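Local coordinates for trypsin-resistant surface T6 protein (Streptococcus pyogenes serotype M6, PDB 4P0D) that probably polymerises as the modular backbone subunit of a surface pilus that is anchored to the bacterial cell wall, at residues I26-Y31 with N40-E45; L176-P181 with V192-N197; K279-Y284 with S309-K314. The protein carries 1 engineered substitution. One frame throughout, in Å; residues are numbered along the deposited sequence.

Contact 1 (I26-Y31 with N40-E45); sequences IGEGVY and NFKYAE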
loop_
_atom_site.group_PDB
_atom_site.type_symbol
_atom_site.label_atom_id
_atom_site.label_comp_id
_atom_site.label_asym_id
_atom_site.label_seq_id
_atom_site.Cartn_x
_atom_site.Cartn_y
_atom_site.Cartn_z
ATOM N N ILE A 26 13.262 35.999 14.461
ATOM C CA ILE A 26 13.387 36.767 13.220
ATOM C C ILE A 26 13.270 38.275 13.424
ATOM O O ILE A 26 13.496 39.037 12.485
ATOM C CB ILE A 26 12.311 36.348 12.188
ATOM C CG1 ILE A 26 10.908 36.457 12.784
ATOM C CG2 ILE A 26 12.586 34.926 11.724
ATOM C CD1 ILE A 26 9.807 36.643 11.754
ATOM N N GLY A 27 12.899 38.700 14.637
ATOM C CA GLY A 27 12.724 40.127 14.961
ATOM C C GLY A 27 13.260 40.418 16.356
ATOM O O GLY A 27 12.761 39.855 17.342
ATOM N N GLU A 28 14.293 41.270 16.427
ATOM C CA GLU A 28 14.855 41.752 17.692
ATOM C C GLU A 28 14.174 43.052 18.096
ATOM O O GLU A 28 14.036 43.986 17.282
ATOM C CB GLU A 28 16.373 42.020 17.579
ATOM C CG GLU A 28 17.239 40.780 17.671
ATOM C CD GLU A 28 18.747 41.075 17.673
ATOM O OE1 GLU A 28 19.182 42.146 17.188
ATOM O OE2 GLU A 28 19.513 40.210 18.151
ATOM N N GLY A 29 13.757 43.121 19.355
ATOM C CA GLY A 29 13.255 44.375 19.921
ATOM C C GLY A 29 14.415 45.337 20.163
ATOM O O GLY A 29 15.381 44.987 20.854
ATOM N N VAL A 30 14.330 46.540 19.596
ATOM C CA VAL A 30 15.375 47.554 19.794
ATOM C C VAL A 30 14.934 48.548 20.854
ATOM O O VAL A 30 13.897 49.198 20.728
ATOM C CB VAL A 30 15.710 48.327 18.497
ATOM C CG1 VAL A 30 16.967 49.185 18.685
ATOM C CG2 VAL A 30 15.914 47.368 17.344
ATOM N N TYR A 31 15.744 48.668 21.898
ATOM C CA TYR A 31 15.498 49.628 22.943
ATOM C C TYR A 31 16.559 50.742 22.868
ATOM O O TYR A 31 17.576 50.597 22.176
ATOM C CB TYR A 31 15.566 48.918 24.295
ATOM C CG TYR A 31 14.503 47.850 24.539
ATOM C CD1 TYR A 31 14.605 46.564 23.984
ATOM C CD2 TYR A 31 13.413 48.116 25.364
ATOM C CE1 TYR A 31 13.629 45.589 24.231
ATOM C CE2 TYR A 31 12.444 47.160 25.622
ATOM C CZ TYR A 31 12.541 45.902 25.060
ATOM O OH TYR A 31 11.538 45.004 25.356
ATOM N N ASN A 40 11.785 50.007 18.258
ATOM C CA ASN A 40 11.194 49.286 17.131
ATOM C C ASN A 40 11.715 47.853 17.079
ATOM O O ASN A 40 12.512 47.435 17.926
ATOM C CB ASN A 40 11.516 50.013 15.808
ATOM C CG ASN A 40 13.000 49.980 15.465
ATOM O OD1 ASN A 40 13.829 49.610 16.287
ATOM N ND2 ASN A 40 13.340 50.369 14.235
ATOM N N PHE A 41 11.273 47.111 16.066
ATOM C CA PHE A 41 11.835 45.796 15.773
ATOM C C PHE A 41 12.874 45.856 14.685
ATOM O O PHE A 41 12.633 46.464 13.658
ATOM C CB PHE A 41 10.735 44.861 15.314
ATOM C CG PHE A 41 9.821 44.462 16.406
ATOM C CD1 PHE A 41 10.283 43.657 17.437
ATOM C CD2 PHE A 41 8.511 44.886 16.419
ATOM C CE1 PHE A 41 9.435 43.286 18.468
ATOM C CE2 PHE A 41 7.663 44.516 17.443
ATOM C CZ PHE A 41 8.129 43.715 18.469
ATOM N N LYS A 42 14.014 45.206 14.914
ATOM C CA LYS A 42 14.978 44.931 13.857
ATOM C C LYS A 42 14.815 43.490 13.362
ATOM O O LYS A 42 14.997 42.539 14.122
ATOM C CB LYS A 42 16.408 45.139 14.350
ATOM C CG LYS A 42 17.456 44.725 13.318
ATOM C CD LYS A 42 18.847 45.269 13.618
ATOM C CE LYS A 42 19.672 44.346 14.505
ATOM N NZ LYS A 42 21.094 44.262 14.054
ATOM N N TYR A 43 14.504 43.342 12.082
ATOM C CA TYR A 43 14.232 42.044 11.486
ATOM C C TYR A 43 15.462 41.499 10.788
ATOM O O TYR A 43 16.245 42.260 10.238
ATOM C CB TYR A 43 13.091 42.175 10.484
ATOM C CG TYR A 43 11.777 42.486 11.136
ATOM C CD1 TYR A 43 11.093 41.504 11.850
ATOM C CD2 TYR A 43 11.209 43.750 11.049
ATOM C CE1 TYR A 43 9.889 41.771 12.453
ATOM C CE2 TYR A 43 9.999 44.027 11.651
ATOM C CZ TYR A 43 9.341 43.029 12.354
ATOM O OH TYR A 43 8.120 43.283 12.966
ATOM N N ALA A 44 15.618 40.181 10.788
ATOM C CA ALA A 44 16.733 39.541 10.095
ATOM C C ALA A 44 16.711 39.888 8.600
ATOM O O ALA A 44 15.638 40.108 8.021
ATOM C CB ALA A 44 16.689 38.034 10.295
ATOM N N GLU A 45 17.906 39.988 8.007
ATOM C CA GLU A 45 18.062 40.326 6.591
ATOM C C GLU A 45 17.350 39.263 5.796
ATOM O O GLU A 45 17.558 38.074 6.055
ATOM C CB GLU A 45 19.546 40.347 6.184
#
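The carbonyl oxygen Glu28 O accepts the N-H of Lys42, with Lys42 N 2.7 Å from Glu28 O and in the carbonyl plane, and has a weaker CA-H...O contact from Phe41 CA at 3.2 Å. The same oxygen lies at the edge of the Phe41 ring. Two residues back, Ile26 O does much the same at the edge of the Tyr43 ring, although Ala44 N, 2.9 Å from Ile26 O, stands tilted 34° from its carbonyl plane. Gly27 CA comes within 3.8 Å of Tyr43 CD1. On the face that carries Glu28, Val30, Asn40 and Lys42, side chains lie side by side and point the same way. Val30 N gives Asn40 O a 2.6 Å bond; Asn40 CG sits between its backbone N and carbonyl carbon (chi1 67°), and Asn40 OD1 tightly meets the aliphatic Val30 CB and CG2, each at 3.2 Å, without a hydrogen bond. The bent Lys42 chain brings CE to 3.5 Å from Glu28 OE1, while Lys42 NZ stays 4.2 Å from Glu28 OE1, beyond a salt bridge. Ile26 packs on Ile62 and Ile66 of helix 56-68, and Ile26 with Gly27 forms a classic beta bulge against Val95 of strand 94-101. The pairing is that of a beta hairpin in the N-terminal Ig-like domain.

Contact 2 (L176-P181 with V192-N197); sequences LTFELP and VYVSDN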
loop_
_atom_site.group_PDB
_atom_site.type_symbol
_atom_site.label_atom_id
_atom_site.label_comp_id
_atom_site.label_asym_id
_atom_site.label_seq_id
_atom_site.Cartn_x
_atom_site.Cartn_y
_atom_site.Cartn_z
ATOM N N LEU A 176 -7.323 2.354 -4.148
ATOM C CA LEU A 176 -6.710 3.181 -3.129
ATOM C C LEU A 176 -7.520 4.444 -2.973
ATOM O O LEU A 176 -7.932 5.051 -3.964
ATOM C CB LEU A 176 -5.301 3.575 -3.531
ATOM C CG LEU A 176 -4.249 2.506 -3.736
ATOM C CD1 LEU A 176 -2.970 3.137 -4.285
ATOM C CD2 LEU A 176 -3.964 1.780 -2.430
ATOM N N THR A 177 -7.774 4.842 -1.735
ATOM C CA THR A 177 -8.251 6.200 -1.467
ATOM C C THR A 177 -7.306 6.820 -0.445
ATOM O O THR A 177 -6.638 6.106 0.305
ATOM C CB THR A 177 -9.679 6.227 -0.930
ATOM O OG1 THR A 177 -9.709 5.594 0.344
ATOM C CG2 THR A 177 -10.651 5.506 -1.898
ATOM N N PHE A 178 -7.235 8.141 -0.409
ATOM C CA PHE A 178 -6.370 8.791 0.561
ATOM C C PHE A 178 -6.808 10.189 0.953
ATOM O O PHE A 178 -7.567 10.838 0.223
ATOM C CB PHE A 178 -4.906 8.760 0.108
ATOM C CG PHE A 178 -4.652 9.337 -1.248
ATOM C CD1 PHE A 178 -4.928 8.608 -2.397
ATOM C CD2 PHE A 178 -4.080 10.600 -1.373
ATOM C CE1 PHE A 178 -4.670 9.141 -3.651
ATOM C CE2 PHE A 178 -3.816 11.145 -2.622
ATOM C CZ PHE A 178 -4.111 10.412 -3.761
ATOM N N GLU A 179 -6.362 10.618 2.139
ATOM C CA GLU A 179 -6.602 11.976 2.626
ATOM C C GLU A 179 -5.323 12.761 2.426
ATOM O O GLU A 179 -4.255 12.300 2.773
ATOM C CB GLU A 179 -7.027 11.968 4.103
ATOM C CG GLU A 179 -8.343 11.232 4.305
ATOM C CD GLU A 179 -8.699 10.982 5.757
ATOM O OE1 GLU A 179 -8.023 10.168 6.437
ATOM O OE2 GLU A 179 -9.692 11.590 6.195
ATOM N N LEU A 180 -5.443 13.938 1.826
ATOM C CA LEU A 180 -4.288 14.754 1.490
ATOM C C LEU A 180 -3.733 15.519 2.677
ATOM O O LEU A 180 -4.475 15.906 3.572
ATOM C CB LEU A 180 -4.660 15.767 0.412
ATOM C CG LEU A 180 -5.037 15.196 -0.953
ATOM C CD1 LEU A 180 -5.693 16.260 -1.802
ATOM C CD2 LEU A 180 -3.803 14.660 -1.659
ATOM N N PRO A 181 -2.422 15.800 2.657
ATOM C CA PRO A 181 -1.928 16.817 3.575
ATOM C C PRO A 181 -2.511 18.168 3.163
ATOM O O PRO A 181 -2.994 18.311 2.033
ATOM C CB PRO A 181 -0.425 16.812 3.317
ATOM C CG PRO A 181 -0.283 16.369 1.910
ATOM C CD PRO A 181 -1.389 15.381 1.693
ATOM N N VAL A 192 3.295 14.780 -3.024
ATOM C CA VAL A 192 2.068 13.959 -3.020
ATOM C C VAL A 192 2.374 12.775 -3.918
ATOM O O VAL A 192 2.222 12.888 -5.127
ATOM C CB VAL A 192 0.859 14.697 -3.656
ATOM C CG1 VAL A 192 -0.406 13.835 -3.578
ATOM C CG2 VAL A 192 0.608 16.031 -3.016
ATOM N N TYR A 193 2.815 11.653 -3.352
ATOM C CA TYR A 193 3.439 10.587 -4.135
ATOM C C TYR A 193 2.931 9.199 -3.710
ATOM O O TYR A 193 3.076 8.821 -2.547
ATOM C CB TYR A 193 4.944 10.677 -3.928
ATOM C CG TYR A 193 5.834 9.859 -4.822
ATOM C CD1 TYR A 193 5.892 8.477 -4.721
ATOM C CD2 TYR A 193 6.700 10.488 -5.721
ATOM C CE1 TYR A 193 6.747 7.735 -5.513
ATOM C CE2 TYR A 193 7.545 9.755 -6.530
ATOM C CZ TYR A 193 7.572 8.379 -6.410
ATOM O OH TYR A 193 8.414 7.654 -7.195
ATOM N N VAL A 194 2.390 8.437 -4.663
ATOM C CA VAL A 194 1.771 7.132 -4.371
ATOM C C VAL A 194 2.538 5.969 -5.022
ATOM O O VAL A 194 2.992 6.059 -6.179
ATOM C CB VAL A 194 0.263 7.137 -4.750
ATOM C CG1 VAL A 194 -0.383 5.769 -4.488
ATOM C CG2 VAL A 194 -0.462 8.236 -3.974
ATOM N N SER A 195 2.747 4.901 -4.240
ATOM C CA SER A 195 3.433 3.702 -4.722
ATOM C C SER A 195 2.703 2.430 -4.298
ATOM O O SER A 195 2.009 2.399 -3.277
ATOM C CB SER A 195 4.871 3.628 -4.191
ATOM O OG SER A 195 5.530 4.885 -4.226
ATOM N N ASP A 196 2.862 1.381 -5.100
ATOM C CA ASP A 196 2.555 0.018 -4.669
ATOM C C ASP A 196 3.494 -0.927 -5.373
ATOM O O ASP A 196 4.015 -0.618 -6.452
ATOM C CB ASP A 196 1.091 -0.333 -4.951
ATOM C CG ASP A 196 0.558 -1.480 -4.077
ATOM O OD1 ASP A 196 1.328 -2.143 -3.370
ATOM O OD2 ASP A 196 -0.653 -1.748 -4.141
ATOM N N ASN A 197 3.771 -2.053 -4.719
ATOM C CA ASN A 197 4.471 -3.158 -5.352
ATOM C C ASN A 197 3.829 -4.460 -4.890
ATOM O O ASN A 197 3.617 -4.689 -3.700
ATOM C CB ASN A 197 5.966 -3.145 -5.024
ATOM C CG ASN A 197 6.802 -3.969 -6.019
ATOM O OD1 ASN A 197 6.686 -3.825 -7.234
ATOM N ND2 ASN A 197 7.671 -4.811 -5.494
#
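Strand 176-179 and strand 192-197 run roughly antiparallel, at 149°, with their axes 10.4 Å apart, a spacing that belongs to facing layers of a beta sandwich and leaves the contact to side chains. Leu176 and Val194 reach toward each other tip to tip, and the methyl groups Leu176 CD1 and Val194 CG1 meet at 3.7 Å. Both torsions serve this meeting: Val194 CG1 is anti to its own backbone N (chi1 178°), while Leu176 CD1 is carried outward by a chi2 of 174°. Between the two ends of the interface stands Phe178, whose ring is approached at an oblique slant by both valines: Val194 CG2 comes to 4.3 Å from Phe178 CZ, and Val192 CG1 to 4.4 Å from Phe178 CE2. Val192 CG1 also receives Leu180 CD2 at 4.0 Å, so this one methyl touches both Phe178, in the strand, and Leu180, just past the strand's end. The touching groups are all apolar, consistent with the core of a Cna-B-like domain. Nearby polar atoms are served from elsewhere: Asp196 OD2 bonds Tyr261 OH and Lys152 NZ, and Asp196 OD1 takes Lys279 N. Around the contact, strand 171-179 is flanked by strands 139-155 and 258-265, strand 192-197 by strands 242-247 and 276-285, and the Phe178 ring meets that of Phe282.

Contact 3 (K279-Y284 with S309-K314); sequences KAEFFY and SKEDSK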
loop_
_atom_site.group_PDB
_atom_site.type_symbol
_atom_site.label_atom_id
_atom_site.label_comp_id
_atom_site.label_asym_id
_atom_site.label_seq_id
_atom_site.Cartn_x
_atom_site.Cartn_y
_atom_site.Cartn_z
ATOM N N LYS A 279 1.787 -3.572 -0.898
ATOM C CA LYS A 279 2.224 -2.567 0.048
ATOM C C LYS A 279 2.070 -1.194 -0.568
ATOM O O LYS A 279 2.949 -0.717 -1.270
ATOM C CB LYS A 279 3.692 -2.786 0.453
ATOM C CG LYS A 279 4.118 -1.877 1.596
ATOM C CD LYS A 279 5.633 -1.834 1.740
ATOM C CE LYS A 279 6.042 -1.325 3.112
ATOM N NZ LYS A 279 7.528 -1.198 3.183
ATOM N N ALA A 280 0.935 -0.575 -0.324
ATOM C CA ALA A 280 0.660 0.725 -0.885
ATOM C C ALA A 280 1.223 1.782 0.035
ATOM O O ALA A 280 1.055 1.700 1.246
ATOM C CB ALA A 280 -0.822 0.913 -1.052
ATOM N N GLU A 281 1.889 2.778 -0.541
ATOM C CA GLU A 281 2.550 3.824 0.239
ATOM C C GLU A 281 2.164 5.185 -0.275
ATOM O O GLU A 281 2.130 5.389 -1.487
ATOM C CB GLU A 281 4.057 3.661 0.150
ATOM C CG GLU A 281 4.566 2.471 0.928
ATOM C CD GLU A 281 6.077 2.308 0.862
ATOM O OE1 GLU A 281 6.741 2.694 1.835
ATOM O OE2 GLU A 281 6.592 1.776 -0.149
ATOM N N PHE A 282 1.848 6.095 0.648
ATOM C CA PHE A 282 1.544 7.483 0.337
ATOM C C PHE A 282 2.557 8.385 1.033
ATOM O O PHE A 282 2.546 8.514 2.268
ATOM C CB PHE A 282 0.109 7.832 0.746
ATOM C CG PHE A 282 -0.288 9.259 0.482
ATOM C CD1 PHE A 282 0.213 9.975 -0.614
ATOM C CD2 PHE A 282 -1.194 9.886 1.310
ATOM C CE1 PHE A 282 -0.181 11.285 -0.846
ATOM C CE2 PHE A 282 -1.594 11.186 1.073
ATOM C CZ PHE A 282 -1.078 11.894 0.003
ATOM N N PHE A 283 3.440 8.981 0.221
ATOM C CA PHE A 283 4.509 9.857 0.702
ATOM C C PHE A 283 4.084 11.292 0.582
ATOM O O PHE A 283 3.577 11.695 -0.467
ATOM C CB PHE A 283 5.787 9.700 -0.107
ATOM C CG PHE A 283 6.342 8.328 -0.083
ATOM C CD1 PHE A 283 5.934 7.389 -1.011
ATOM C CD2 PHE A 283 7.266 7.956 0.890
ATOM C CE1 PHE A 283 6.444 6.109 -0.986
ATOM C CE2 PHE A 283 7.786 6.671 0.912
ATOM C CZ PHE A 283 7.374 5.748 -0.027
ATOM N N TYR A 284 4.339 12.065 1.640
ATOM C CA TYR A 284 4.041 13.500 1.657
ATOM C C TYR A 284 5.102 14.189 2.540
ATOM O O TYR A 284 5.956 13.506 3.131
ATOM C CB TYR A 284 2.612 13.757 2.176
ATOM C CG TYR A 284 2.379 13.138 3.540
ATOM C CD1 TYR A 284 1.951 11.814 3.660
ATOM C CD2 TYR A 284 2.631 13.857 4.714
ATOM C CE1 TYR A 284 1.775 11.232 4.906
ATOM C CE2 TYR A 284 2.464 13.274 5.966
ATOM C CZ TYR A 284 2.029 11.972 6.059
ATOM O OH TYR A 284 1.852 11.373 7.300
ATOM N N SER A 309 5.545 8.962 5.401
ATOM C CA SER A 309 4.502 8.243 4.684
ATOM C C SER A 309 3.470 7.596 5.566
ATOM O O SER A 309 3.697 7.386 6.754
ATOM C CB SER A 309 5.115 7.178 3.805
ATOM O OG SER A 309 5.628 6.121 4.580
ATOM N N LYS A 310 2.319 7.313 4.964
ATOM C CA LYS A 310 1.359 6.366 5.493
ATOM C C LYS A 310 1.369 5.159 4.574
ATOM O O LYS A 310 1.832 5.224 3.425
ATOM C CB LYS A 310 -0.043 6.977 5.526
ATOM C CG LYS A 310 -0.228 8.095 6.531
ATOM C CD LYS A 310 -0.196 7.579 7.965
ATOM C CE LYS A 310 -0.159 8.719 8.978
ATOM N NZ LYS A 310 0.070 8.165 10.336
ATOM N N GLU A 311 0.849 4.047 5.056
ATOM C CA GLU A 311 0.822 2.861 4.219
ATOM C C GLU A 311 -0.329 1.952 4.553
ATOM O O GLU A 311 -0.987 2.112 5.571
ATOM C CB GLU A 311 2.154 2.105 4.312
ATOM C CG GLU A 311 2.603 1.739 5.701
ATOM C CD GLU A 311 3.907 0.947 5.663
ATOM O OE1 GLU A 311 3.854 -0.289 5.827
ATOM O OE2 GLU A 311 4.970 1.542 5.427
ATOM N N ASP A 312 -0.599 1.033 3.631
ATOM C CA ASP A 312 -1.624 0.027 3.810
ATOM C C ASP A 312 -1.292 -1.169 2.916
ATOM O O ASP A 312 -0.640 -1.032 1.875
ATOM C CB ASP A 312 -3.015 0.591 3.503
ATOM C CG ASP A 312 -4.150 -0.185 4.209
ATOM O OD1 ASP A 312 -3.885 -1.081 5.053
ATOM O OD2 ASP A 312 -5.322 0.111 3.927
ATOM N N SER A 313 -1.757 -2.333 3.357
ATOM C CA SER A 313 -1.474 -3.597 2.718
ATOM C C SER A 313 -2.678 -4.513 2.860
ATOM O O SER A 313 -3.387 -4.482 3.880
ATOM C CB SER A 313 -0.249 -4.221 3.379
ATOM O OG SER A 313 0.146 -5.407 2.716
ATOM N N LYS A 314 -2.937 -5.309 1.829
ATOM C CA LYS A 314 -3.950 -6.363 1.893
ATOM C C LYS A 314 -3.243 -7.681 1.592
ATOM O O LYS A 314 -2.408 -7.761 0.695
ATOM C CB LYS A 314 -5.080 -6.107 0.906
ATOM C CG LYS A 314 -5.886 -4.827 1.169
ATOM C CD LYS A 314 -6.659 -4.831 2.484
ATOM C CE LYS A 314 -7.593 -6.022 2.615
ATOM N NZ LYS A 314 -8.214 -6.079 3.965
#
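An antiparallel ladder joins residues 279-284 to 309-314, with two-way bonds between Ala280 and Asp312 and between Phe282 and Lys310. Ala280 N reaches Asp312 O at 2.7 Å, nearly along the C=O axis, and the bond from Phe282 N to Lys310 O is almost straight (178°). In the central part of the pilin, strand 276-285 pairs with strand 192-197 along one edge and with strand 307-316 along the other. Tyr284 crosses Lys310: chi1 55° sets Tyr284 CG between the backbone N and the carbonyl carbon, and the end of the side chain comes near Lys310, with Tyr284 CE1 4.0 Å from Lys310 N and Tyr284 OH 3.7 Å from Lys310 CE. Tyr284 OH and Lys310 NZ bond adjacent carbonyls, Gly106 O and Asp105 O respectively, tying this sheet to the N-terminal domain. On the face of Glu281, Phe283, Ser309 and Glu311, Phe283 CD2 packs on Ser309 CB at 3.7 Å. The side chains of Glu281 and Glu311 lie side by side, carboxylate planes 74° apart, with Glu281 OE1 4.2 Å from Glu311 OE2. Lys279 crosses Glu311, Lys279 CE 3.6 Å from Glu311 OE1 but NZ 4.4 Å from OE2, beyond a salt bridge; Lys279 and Lys300, salt-bridged to Glu281 OE2, may temper the like charges.

How the contacts relate
Contacts 2 and 3 illustrate how the middle part of the pilin is built from two kinds of contact, facing layers and neighbouring strands. Their centres are about 7 Å apart, and strands 192-197 and 276-285 are neighbours, joined by two probable hydrogen bonds, Ser195 O with Glu281 N and Tyr193 O with Phe283 N, each 2.8 Å. Contact 1 lies in the N-terminal Ig-like range, well away from the other two: its centre is about 43 Å from that of contact 2 and 44 Å from that of contact 3, with nearest atoms about 24 Å from either. The calcium ion, bound at Ser82 and Thr85, belongs to that same range, and none of the three contacts supplies these residues.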